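Long-range contact in flavin-dependent thymidylate synthase (PDB 6J61), which probably catalyses the flavin-dependent reductive methylation of dUMP to dTMP, with methylenetetrahydrofolate as methyl donor and NADPH as reductant: residues 96-108 against 132-144. Residues are numbered along the deposited sequence; the frame is centred on the assembly and turned at random.
Sequences SILKEEFYEPEAF and LRKVQQEAYGAYR
The extended chain that leaves the ThyX motif, past the residues predicted to bind dUMP, runs along one side of helix 132-148, and two tyrosines of that helix grip its backbone at Leu98. Leu98 N donates to Tyr143 OH at 3.1 Å, in an almost straight bond (178°), while Tyr140 OH donates to Leu98 O at 2.8 Å. With CG anti to the backbone N in both tyrosines, these long side chains reach an extended segment, and both peptide polar atoms of Leu98 are satisfied. Glu100 CG stands over the centre of the Tyr140 ring, 3.4 Å from its centroid, a CH-pi contact. Phe102 brings the rim of its ring, CZ, to within 3.9 Å of Tyr140 CD1. A leucine in place of Tyr140 would probably leave Leu98 O without its hydroxyl donor and Glu100 without the aromatic face beneath its methylenes. Gln136 suits the next turn because its methylenes can lie against a ring while its amide stays polar: CB sits over the centre of the Phe102 ring, the amide slides past nearly parallel to that ring (17° between planes), and OE1 makes a weak hydrogen bond to Asn163. Farther along, the long chain of exposed Arg133 carries its charge out to Glu104: NE donates to Glu104 OE1 at 2.7 Å, one bond of a salt bridge, with OE1 near the guanidinium plane and the carboxylate turned almost perpendicular to it. Buried Leu132 offers a branched apolar end, CD2 meeting Pro105 CD tip to tip at 3.6 Å and also touching Phe108 CZ. Leu98 also rests on Arg157, predicted to bind dUMP, Glu101 pairs through its backbone with Tyr165 of strand 165-173, Tyr143 touches Ala156 of helix 153-156, and Leu132 packs on Val159 of the second subunit.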
# COMPACT_ATOMS: atom_id res chain seq x y z
N SER A 96 -3.91 -26.94 -9.63
CA SER A 96 -4.07 -27.24 -11.05
C SER A 96 -2.84 -27.86 -11.71
O SER A 96 -1.69 -27.64 -11.29
CB SER A 96 -4.46 -25.97 -11.81
OG SER A 96 -5.67 -25.42 -11.30
N ILE A 97 -3.08 -28.66 -12.74
CA ILE A 97 -2.01 -29.28 -13.51
C ILE A 97 -1.64 -28.21 -14.54
O ILE A 97 -2.52 -27.54 -15.09
CB ILE A 97 -2.49 -30.57 -14.24
CG1 ILE A 97 -2.85 -31.65 -13.22
CG2 ILE A 97 -1.40 -31.08 -15.18
CD1 ILE A 97 -3.25 -32.97 -13.86
N LEU A 98 -0.35 -28.04 -14.80
CA LEU A 98 0.09 -27.02 -15.74
C LEU A 98 0.12 -27.44 -17.21
O LEU A 98 0.64 -28.50 -17.59
CB LEU A 98 1.46 -26.48 -15.30
CG LEU A 98 1.44 -25.96 -13.86
CD1 LEU A 98 2.82 -25.49 -13.47
CD2 LEU A 98 0.42 -24.83 -13.73
N LYS A 99 -0.47 -26.58 -18.04
CA LYS A 99 -0.58 -26.77 -19.47
C LYS A 99 0.81 -26.65 -20.08
O LYS A 99 1.61 -25.82 -19.66
CB LYS A 99 -1.52 -25.71 -20.03
CG LYS A 99 -2.14 -26.03 -21.37
CD LYS A 99 -3.27 -25.04 -21.68
CE LYS A 99 -4.41 -25.16 -20.67
NZ LYS A 99 -5.54 -24.23 -20.97
N GLU A 100 1.12 -27.49 -21.06
CA GLU A 100 2.43 -27.46 -21.69
C GLU A 100 2.56 -26.34 -22.72
O GLU A 100 2.76 -26.59 -23.92
CB GLU A 100 2.74 -28.79 -22.38
CG GLU A 100 4.17 -28.83 -22.90
CD GLU A 100 4.43 -29.98 -23.82
OE1 GLU A 100 4.27 -31.14 -23.39
OE2 GLU A 100 4.80 -29.72 -24.99
N GLU A 101 2.44 -25.10 -22.26
CA GLU A 101 2.56 -23.97 -23.16
C GLU A 101 3.80 -23.17 -22.80
O GLU A 101 3.98 -22.74 -21.67
CB GLU A 101 1.31 -23.10 -23.08
CG GLU A 101 0.09 -23.74 -23.72
CD GLU A 101 -1.18 -22.94 -23.48
OE1 GLU A 101 -2.19 -23.23 -24.15
OE2 GLU A 101 -1.17 -22.03 -22.63
N PHE A 102 4.68 -23.00 -23.78
CA PHE A 102 5.90 -22.26 -23.57
C PHE A 102 6.08 -21.13 -24.55
O PHE A 102 5.64 -21.19 -25.69
CB PHE A 102 7.11 -23.19 -23.67
CG PHE A 102 7.12 -24.28 -22.66
CD1 PHE A 102 6.34 -25.42 -22.84
CD2 PHE A 102 7.89 -24.17 -21.51
CE1 PHE A 102 6.35 -26.44 -21.90
CE2 PHE A 102 7.91 -25.19 -20.56
CZ PHE A 102 7.13 -26.33 -20.76
N TYR A 103 6.74 -20.08 -24.08
CA TYR A 103 7.01 -18.92 -24.90
C TYR A 103 8.27 -19.15 -25.73
O TYR A 103 9.38 -19.21 -25.19
CB TYR A 103 7.22 -17.69 -24.02
CG TYR A 103 8.01 -16.61 -24.71
CD1 TYR A 103 7.54 -16.01 -25.88
CD2 TYR A 103 9.24 -16.18 -24.19
CE1 TYR A 103 8.26 -15.01 -26.53
CE2 TYR A 103 9.97 -15.18 -24.83
CZ TYR A 103 9.48 -14.60 -25.99
OH TYR A 103 10.18 -13.59 -26.61
N GLU A 104 8.11 -19.28 -27.04
CA GLU A 104 9.25 -19.48 -27.90
C GLU A 104 9.47 -18.17 -28.64
O GLU A 104 8.66 -17.77 -29.47
CB GLU A 104 9.00 -20.66 -28.84
CG GLU A 104 8.82 -21.98 -28.09
CD GLU A 104 8.78 -23.20 -29.01
OE1 GLU A 104 9.73 -23.38 -29.81
OE2 GLU A 104 7.81 -23.99 -28.92
N PRO A 105 10.56 -17.48 -28.33
CA PRO A 105 10.89 -16.20 -28.97
C PRO A 105 10.94 -16.25 -30.49
O PRO A 105 11.16 -17.30 -31.08
CB PRO A 105 12.23 -15.85 -28.36
CG PRO A 105 12.85 -17.18 -28.14
CD PRO A 105 11.71 -17.97 -27.56
N GLU A 106 10.71 -15.10 -31.10
CA GLU A 106 10.75 -14.96 -32.55
C GLU A 106 12.22 -15.18 -32.87
O GLU A 106 12.58 -15.87 -33.81
CB GLU A 106 10.35 -13.54 -32.95
CG GLU A 106 9.71 -13.42 -34.31
CD GLU A 106 8.22 -13.67 -34.27
OE1 GLU A 106 7.81 -14.74 -33.77
OE2 GLU A 106 7.45 -12.79 -34.74
N ALA A 107 13.06 -14.58 -32.03
CA ALA A 107 14.51 -14.68 -32.16
C ALA A 107 15.18 -14.23 -30.87
O ALA A 107 14.65 -13.39 -30.14
CB ALA A 107 14.98 -13.81 -33.32
N PHE A 108 16.34 -14.80 -30.57
CA PHE A 108 17.08 -14.44 -29.36
C PHE A 108 17.82 -13.15 -29.61
O PHE A 108 18.19 -12.85 -30.74
CB PHE A 108 18.08 -15.53 -28.99
CG PHE A 108 17.47 -16.70 -28.29
CD1 PHE A 108 17.04 -16.59 -26.98
CD2 PHE A 108 17.34 -17.93 -28.93
CE1 PHE A 108 16.48 -17.68 -26.32
CE2 PHE A 108 16.79 -19.01 -28.27
CZ PHE A 108 16.36 -18.89 -26.97
N LEU A 132 16.50 -24.56 -26.75
CA LEU A 132 15.43 -24.10 -25.87
C LEU A 132 14.31 -25.11 -25.96
O LEU A 132 13.75 -25.53 -24.94
CB LEU A 132 14.91 -22.73 -26.32
CG LEU A 132 13.60 -22.28 -25.67
CD1 LEU A 132 13.79 -22.16 -24.17
CD2 LEU A 132 13.16 -20.96 -26.26
N ARG A 133 13.97 -25.50 -27.18
CA ARG A 133 12.90 -26.47 -27.40
C ARG A 133 13.22 -27.78 -26.70
O ARG A 133 12.33 -28.43 -26.14
CB ARG A 133 12.69 -26.70 -28.90
CG ARG A 133 12.03 -25.53 -29.61
CD ARG A 133 11.89 -25.77 -31.12
NE ARG A 133 11.18 -24.65 -31.75
CZ ARG A 133 11.05 -24.48 -33.06
NH1 ARG A 133 11.57 -25.35 -33.92
NH2 ARG A 133 10.39 -23.42 -33.52
N LYS A 134 14.49 -28.16 -26.72
CA LYS A 134 14.96 -29.39 -26.10
C LYS A 134 14.69 -29.41 -24.60
O LYS A 134 13.95 -30.26 -24.10
CB LYS A 134 16.46 -29.55 -26.36
CG LYS A 134 16.92 -30.99 -26.57
CD LYS A 134 16.78 -31.84 -25.33
CE LYS A 134 17.30 -33.27 -25.58
NZ LYS A 134 16.52 -34.03 -26.61
N VAL A 135 15.28 -28.46 -23.87
CA VAL A 135 15.10 -28.38 -22.43
C VAL A 135 13.63 -28.24 -22.04
O VAL A 135 13.22 -28.71 -20.98
CB VAL A 135 15.94 -27.23 -21.81
CG1 VAL A 135 17.13 -26.92 -22.68
CG2 VAL A 135 15.08 -25.99 -21.60
N GLN A 136 12.84 -27.59 -22.89
CA GLN A 136 11.42 -27.46 -22.59
C GLN A 136 10.83 -28.86 -22.61
O GLN A 136 9.99 -29.21 -21.77
CB GLN A 136 10.70 -26.61 -23.64
CG GLN A 136 11.15 -25.17 -23.71
CD GLN A 136 10.39 -24.37 -24.75
OE1 GLN A 136 10.72 -23.23 -25.04
NE2 GLN A 136 9.37 -24.98 -25.33
N GLN A 137 11.28 -29.66 -23.57
CA GLN A 137 10.79 -31.02 -23.71
C GLN A 137 11.21 -31.90 -22.54
O GLN A 137 10.37 -32.47 -21.84
CB GLN A 137 11.27 -31.62 -25.04
CG GLN A 137 10.30 -32.66 -25.62
CD GLN A 137 10.72 -33.18 -26.98
OE1 GLN A 137 11.61 -34.03 -27.09
NE2 GLN A 137 10.08 -32.68 -28.03
N GLU A 138 12.52 -32.01 -22.33
CA GLU A 138 13.05 -32.83 -21.25
C GLU A 138 12.29 -32.46 -19.98
O GLU A 138 11.69 -33.32 -19.32
CB GLU A 138 14.55 -32.55 -21.04
CG GLU A 138 15.43 -32.87 -22.25
CD GLU A 138 15.43 -34.34 -22.60
OE1 GLU A 138 15.70 -34.69 -23.78
OE2 GLU A 138 15.16 -35.17 -21.71
N ALA A 139 12.29 -31.17 -19.67
CA ALA A 139 11.62 -30.65 -18.49
C ALA A 139 10.15 -31.03 -18.44
O ALA A 139 9.68 -31.50 -17.41
CB ALA A 139 11.78 -29.14 -18.43
N TYR A 140 9.41 -30.82 -19.52
CA TYR A 140 8.00 -31.18 -19.46
C TYR A 140 7.90 -32.70 -19.35
O TYR A 140 6.91 -33.24 -18.86
CB TYR A 140 7.21 -30.70 -20.67
CG TYR A 140 5.74 -30.64 -20.37
CD1 TYR A 140 5.22 -29.58 -19.63
CD2 TYR A 140 4.87 -31.66 -20.76
CE1 TYR A 140 3.86 -29.54 -19.28
CE2 TYR A 140 3.51 -31.63 -20.41
CZ TYR A 140 3.02 -30.56 -19.67
OH TYR A 140 1.69 -30.51 -19.30
N GLY A 141 8.94 -33.38 -19.83
CA GLY A 141 8.96 -34.83 -19.75
C GLY A 141 9.07 -35.22 -18.29
O GLY A 141 8.28 -36.03 -17.79
N ALA A 142 10.05 -34.63 -17.61
CA ALA A 142 10.28 -34.87 -16.20
C ALA A 142 9.02 -34.57 -15.39
O ALA A 142 8.62 -35.33 -14.52
CB ALA A 142 11.44 -34.02 -15.71
N TYR A 143 8.39 -33.45 -15.70
CA TYR A 143 7.17 -33.05 -15.02
C TYR A 143 6.10 -34.14 -15.13
O TYR A 143 5.47 -34.51 -14.14
CB TYR A 143 6.64 -31.76 -15.62
CG TYR A 143 5.34 -31.30 -15.03
CD1 TYR A 143 5.25 -30.97 -13.67
CD2 TYR A 143 4.21 -31.13 -15.83
CE1 TYR A 143 4.06 -30.47 -13.13
CE2 TYR A 143 3.02 -30.63 -15.30
CZ TYR A 143 2.95 -30.30 -13.95
OH TYR A 143 1.80 -29.77 -13.44
N ARG A 144 5.88 -34.64 -16.35
CA ARG A 144 4.89 -35.69 -16.58
C ARG A 144 5.27 -36.96 -15.82
O ARG A 144 4.46 -37.53 -15.10
CB ARG A 144 4.78 -36.01 -18.08
CG ARG A 144 3.77 -35.14 -18.84
CD ARG A 144 3.87 -35.34 -20.35
NE ARG A 144 2.88 -34.57 -21.10
CZ ARG A 144 1.57 -34.83 -21.09
NH1 ARG A 144 1.09 -35.83 -20.37
NH2 ARG A 144 0.74 -34.08 -21.82